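Local structure of pectate lyase 1 (Juniperus ashei, 1PXZ) at residues Gln16-Leu21 against Trp69-Gln74. The protein is a major cedar pollen allergen with low pectate lyase activity, cleaving (1->4)-alpha-D-galacturonan by elimination. Sequence-based numbering, arbitrary orientation.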
ATOM      1  N   GLN A  16      -4.328   2.356  24.708  1.00  8.03           N
ATOM      2  CA  GLN A  16      -3.467   2.956  25.747  1.00 13.85           C
ATOM      3  C   GLN A  16      -2.000   2.832  25.364  1.00 15.82           C
ATOM      4  O   GLN A  16      -1.130   3.358  26.062  1.00 17.58           O
ATOM      5  CB  GLN A  16      -3.778   2.334  27.114  1.00 14.94           C
ATOM      6  CG  GLN A  16      -3.335   0.895  27.232  1.00 10.24           C
ATOM      7  CD  GLN A  16      -3.975   0.172  28.401  1.00 11.24           C
ATOM      8  OE1 GLN A  16      -4.779   0.719  29.156  1.00 13.52           O
ATOM      9  NE2 GLN A  16      -3.594  -1.099  28.558  1.00  8.84           N
ATOM     10  N   ASN A  17      -1.715   2.158  24.243  1.00  9.31           N
ATOM     11  CA  ASN A  17      -0.329   2.082  23.784  1.00  9.31           C
ATOM     12  C   ASN A  17      -0.260   2.136  22.264  1.00 10.72           C
ATOM     13  O   ASN A  17       0.159   1.181  21.612  1.00 11.95           O
ATOM     14  CB  ASN A  17       0.301   0.805  24.323  1.00 13.58           C
ATOM     15  CG  ASN A  17       1.800   0.716  24.195  1.00 14.60           C
ATOM     16  OD1 ASN A  17       2.345  -0.296  24.658  1.00 18.06           O
ATOM     17  ND2 ASN A  17       2.465   1.697  23.612  1.00 10.13           N
ATOM     18  N   ARG A  18      -0.668   3.267  21.682  1.00 10.20           N
ATOM     19  CA  ARG A  18      -0.746   3.301  20.218  1.00 10.11           C
ATOM     20  C   ARG A  18       0.615   3.055  19.583  1.00 10.52           C
ATOM     21  O   ARG A  18       0.662   2.530  18.470  1.00  8.55           O
ATOM     22  CB  ARG A  18      -1.285   4.636  19.703  1.00 13.42           C
ATOM     23  CG  ARG A  18      -2.771   4.900  19.932  1.00 12.40           C
ATOM     24  CD  ARG A  18      -3.067   6.353  19.515  1.00 11.02           C
ATOM     25  NE  ARG A  18      -4.476   6.693  19.661  1.00 12.06           N
ATOM     26  CZ  ARG A  18      -5.375   6.474  18.706  1.00 15.41           C
ATOM     27  NH1 ARG A  18      -4.998   5.918  17.545  1.00 11.10           N
ATOM     28  NH2 ARG A  18      -6.640   6.820  18.916  1.00 11.81           N
ATOM     29  N   MET A  19       1.751   3.429  20.186  1.00  8.96           N
ATOM     30  CA  MET A  19       2.964   3.320  19.371  1.00 10.40           C
ATOM     31  C   MET A  19       3.547   1.916  19.337  1.00 10.92           C
ATOM     32  O   MET A  19       4.545   1.647  18.668  1.00 11.32           O
ATOM     33  CB  MET A  19       4.013   4.313  19.881  1.00 12.43           C
ATOM     34  CG  MET A  19       3.536   5.770  19.735  1.00 15.31           C
ATOM     35  SD  MET A  19       4.919   6.857  20.094  1.00 20.85           S
ATOM     36  CE  MET A  19       4.309   8.471  19.664  1.00 13.99           C
ATOM     37  N   LYS A  20       2.924   0.983  20.057  1.00 11.18           N
ATOM     38  CA  LYS A  20       3.393  -0.401  19.956  1.00 11.46           C
ATOM     39  C   LYS A  20       3.285  -0.899  18.520  1.00 13.11           C
ATOM     40  O   LYS A  20       4.098  -1.715  18.093  1.00 12.38           O
ATOM     41  CB  LYS A  20       2.572  -1.297  20.872  1.00 14.71           C
ATOM     42  CG  LYS A  20       3.028  -2.744  20.925  1.00 17.43           C
ATOM     43  CD  LYS A  20       2.360  -3.461  22.081  1.00 27.17           C
ATOM     44  CE  LYS A  20       3.076  -4.779  22.365  1.00 40.79           C
ATOM     45  NZ  LYS A  20       2.116  -5.815  22.840  1.00 50.81           N
ATOM     46  N   LEU A  21       2.284  -0.412  17.794  1.00  9.67           N
ATOM     47  CA  LEU A  21       2.129  -0.751  16.373  1.00 10.76           C
ATOM     48  C   LEU A  21       3.433  -0.652  15.606  1.00  9.76           C
ATOM     49  O   LEU A  21       3.765  -1.490  14.763  1.00 12.68           O
ATOM     50  CB  LEU A  21       1.076   0.187  15.753  1.00 11.56           C
ATOM     51  CG  LEU A  21       0.819  -0.002  14.256  1.00 11.35           C
ATOM     52  CD1 LEU A  21       0.126  -1.329  13.987  1.00  8.99           C
ATOM     53  CD2 LEU A  21       0.020   1.169  13.702  1.00  7.72           C
ATOM     54  N   TRP A  69       2.889  11.534  15.774  1.00  8.25           N
ATOM     55  CA  TRP A  69       1.974  10.400  15.657  1.00  7.58           C
ATOM     56  C   TRP A  69       0.578  11.006  15.597  1.00  8.98           C
ATOM     57  O   TRP A  69       0.068  11.417  16.651  1.00  8.96           O
ATOM     58  CB  TRP A  69       2.195   9.426  16.816  1.00  9.35           C
ATOM     59  CG  TRP A  69       1.531   8.094  16.618  1.00 10.82           C
ATOM     60  CD1 TRP A  69       0.207   7.813  16.698  1.00 12.56           C
ATOM     61  CD2 TRP A  69       2.182   6.850  16.302  1.00  5.97           C
ATOM     62  NE1 TRP A  69      -0.017   6.477  16.454  1.00  8.00           N
ATOM     63  CE2 TRP A  69       1.178   5.873  16.208  1.00  8.88           C
ATOM     64  CE3 TRP A  69       3.517   6.491  16.089  1.00  9.29           C
ATOM     65  CZ2 TRP A  69       1.445   4.532  15.912  1.00 10.02           C
ATOM     66  CZ3 TRP A  69       3.789   5.159  15.790  1.00  9.22           C
ATOM     67  CH2 TRP A  69       2.760   4.219  15.706  1.00  9.78           C
ATOM     68  N   ILE A  70       0.028  11.064  14.390  1.00  6.38           N
ATOM     69  CA  ILE A  70      -1.239  11.781  14.197  1.00  8.27           C
ATOM     70  C   ILE A  70      -2.461  10.898  14.415  1.00 12.24           C
ATOM     71  O   ILE A  70      -2.580   9.797  13.871  1.00  8.32           O
ATOM     72  CB  ILE A  70      -1.244  12.423  12.799  1.00  6.66           C
ATOM     73  CG1 ILE A  70      -0.088  13.413  12.629  1.00  5.84           C
ATOM     74  CG2 ILE A  70      -2.585  13.060  12.468  1.00  9.23           C
ATOM     75  CD1 ILE A  70       0.274  13.677  11.171  1.00  9.95           C
ATOM     76  N   ILE A  71      -3.358  11.414  15.265  1.00  7.16           N
ATOM     77  CA  ILE A  71      -4.608  10.718  15.602  1.00  5.91           C
ATOM     78  C   ILE A  71      -5.790  11.682  15.441  1.00  7.55           C
ATOM     79  O   ILE A  71      -5.590  12.866  15.186  1.00 11.22           O
ATOM     80  CB  ILE A  71      -4.614  10.207  17.041  1.00  8.38           C
ATOM     81  CG1 ILE A  71      -4.422  11.352  18.053  1.00  9.20           C
ATOM     82  CG2 ILE A  71      -3.551   9.140  17.266  1.00 10.94           C
ATOM     83  CD1 ILE A  71      -4.724  10.940  19.477  1.00 25.43           C
ATOM     84  N   PHE A  72      -7.013  11.195  15.570  1.00  8.84           N
ATOM     85  CA  PHE A  72      -8.169  12.044  15.225  1.00  8.15           C
ATOM     86  C   PHE A  72      -9.142  12.135  16.395  1.00 16.40           C
ATOM     87  O   PHE A  72      -9.439  11.105  16.995  1.00 11.93           O
ATOM     88  CB  PHE A  72      -8.838  11.488  13.971  1.00 10.79           C
ATOM     89  CG  PHE A  72      -7.957  11.510  12.726  1.00  8.52           C
ATOM     90  CD1 PHE A  72      -7.010  10.514  12.531  1.00  9.02           C
ATOM     91  CD2 PHE A  72      -8.068  12.488  11.765  1.00 11.23           C
ATOM     92  CE1 PHE A  72      -6.185  10.513  11.406  1.00  9.04           C
ATOM     93  CE2 PHE A  72      -7.254  12.500  10.645  1.00  8.36           C
ATOM     94  CZ  PHE A  72      -6.310  11.499  10.444  1.00 10.98           C
ATOM     95  N   SER A  73      -9.612  13.335  16.722  1.00 16.96           N
ATOM     96  CA  SER A  73     -10.436  13.559  17.907  1.00 16.21           C
ATOM     97  C   SER A  73     -11.859  13.067  17.737  1.00 16.03           C
ATOM     98  O   SER A  73     -12.651  12.907  18.672  1.00 19.52           O
ATOM     99  CB  SER A  73     -10.454  15.063  18.232  1.00 16.31           C
ATOM    100  OG  SER A  73     -11.269  15.713  17.258  1.00 19.83           O
ATOM    101  N   GLN A  74     -12.284  12.792  16.520  1.00 11.77           N
ATOM    102  CA  GLN A  74     -13.649  12.379  16.262  1.00 14.30           C
ATOM    103  C   GLN A  74     -13.758  11.731  14.888  1.00 11.69           C
ATOM    104  O   GLN A  74     -12.823  11.856  14.099  1.00 12.89           O
ATOM    105  CB  GLN A  74     -14.562  13.620  16.281  1.00 17.75           C
ATOM    106  CG  GLN A  74     -14.328  14.486  15.063  1.00 19.67           C
ATOM    107  CD  GLN A  74     -15.386  15.543  14.815  1.00 39.90           C
ATOM    108  OE1 GLN A  74     -16.228  15.430  13.914  1.00 32.44           O
ATOM    109  NE2 GLN A  74     -15.321  16.601  15.625  1.00 22.77           N
TER
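A 3-10 turn within residues 16-21, closed by the backbone hydrogen bond from K20 N to N17 O, lies beside strand 68-72, the nearest alpha carbons, those of M19 and W69, being 8.1 Å apart. The strand belongs to an early coil of the parallel beta-helix, running between strands 39-43 and 90-93, and its W69 and I71 side chains both project toward the N-terminal loop. W69 gives the largest share of the buried surface and meets R18, M19 and L21. With CG anti to the backbone N (chi1 -167°), its indole reaches away from the strand to the turn, where M19 lies over one face of the ring. M19 CG sits above the six-membered ring of W69, 3.9 Å from its centroid and 18° off the normal, a CH-pi contact displaced toward the rim. Beyond CG the thioether is extended and runs antiparallel to the tryptophan side chain, so SD makes an oblique Met-aromatic contact and the methyl ends against the root of the indole, M19 CE lying 3.7 Å from W69 CB. At the far end of the ring, R18 O comes obliquely to within 3.3 Å of W69 CZ2; this carbonyl accepts a hydrogen bond from R95. L21 CD2 packs more loosely against W69 CZ2, at 4.3 Å. R18 stretches from CG to NE past the indole toward I71, crossing that side chain obliquely. On strand 90-93, D93 OD2 both forms a salt bridge with R18 NH1 and accepts a hydrogen bond from W69 NE1, tying the arginine and the indole to a common carboxylate that the charge of R18 probably keeps ionised. I71 CG2 packs on one face of the guanidinium, off-centre toward its rim, with the methyl carbon 3.5 Å from R18 CZ.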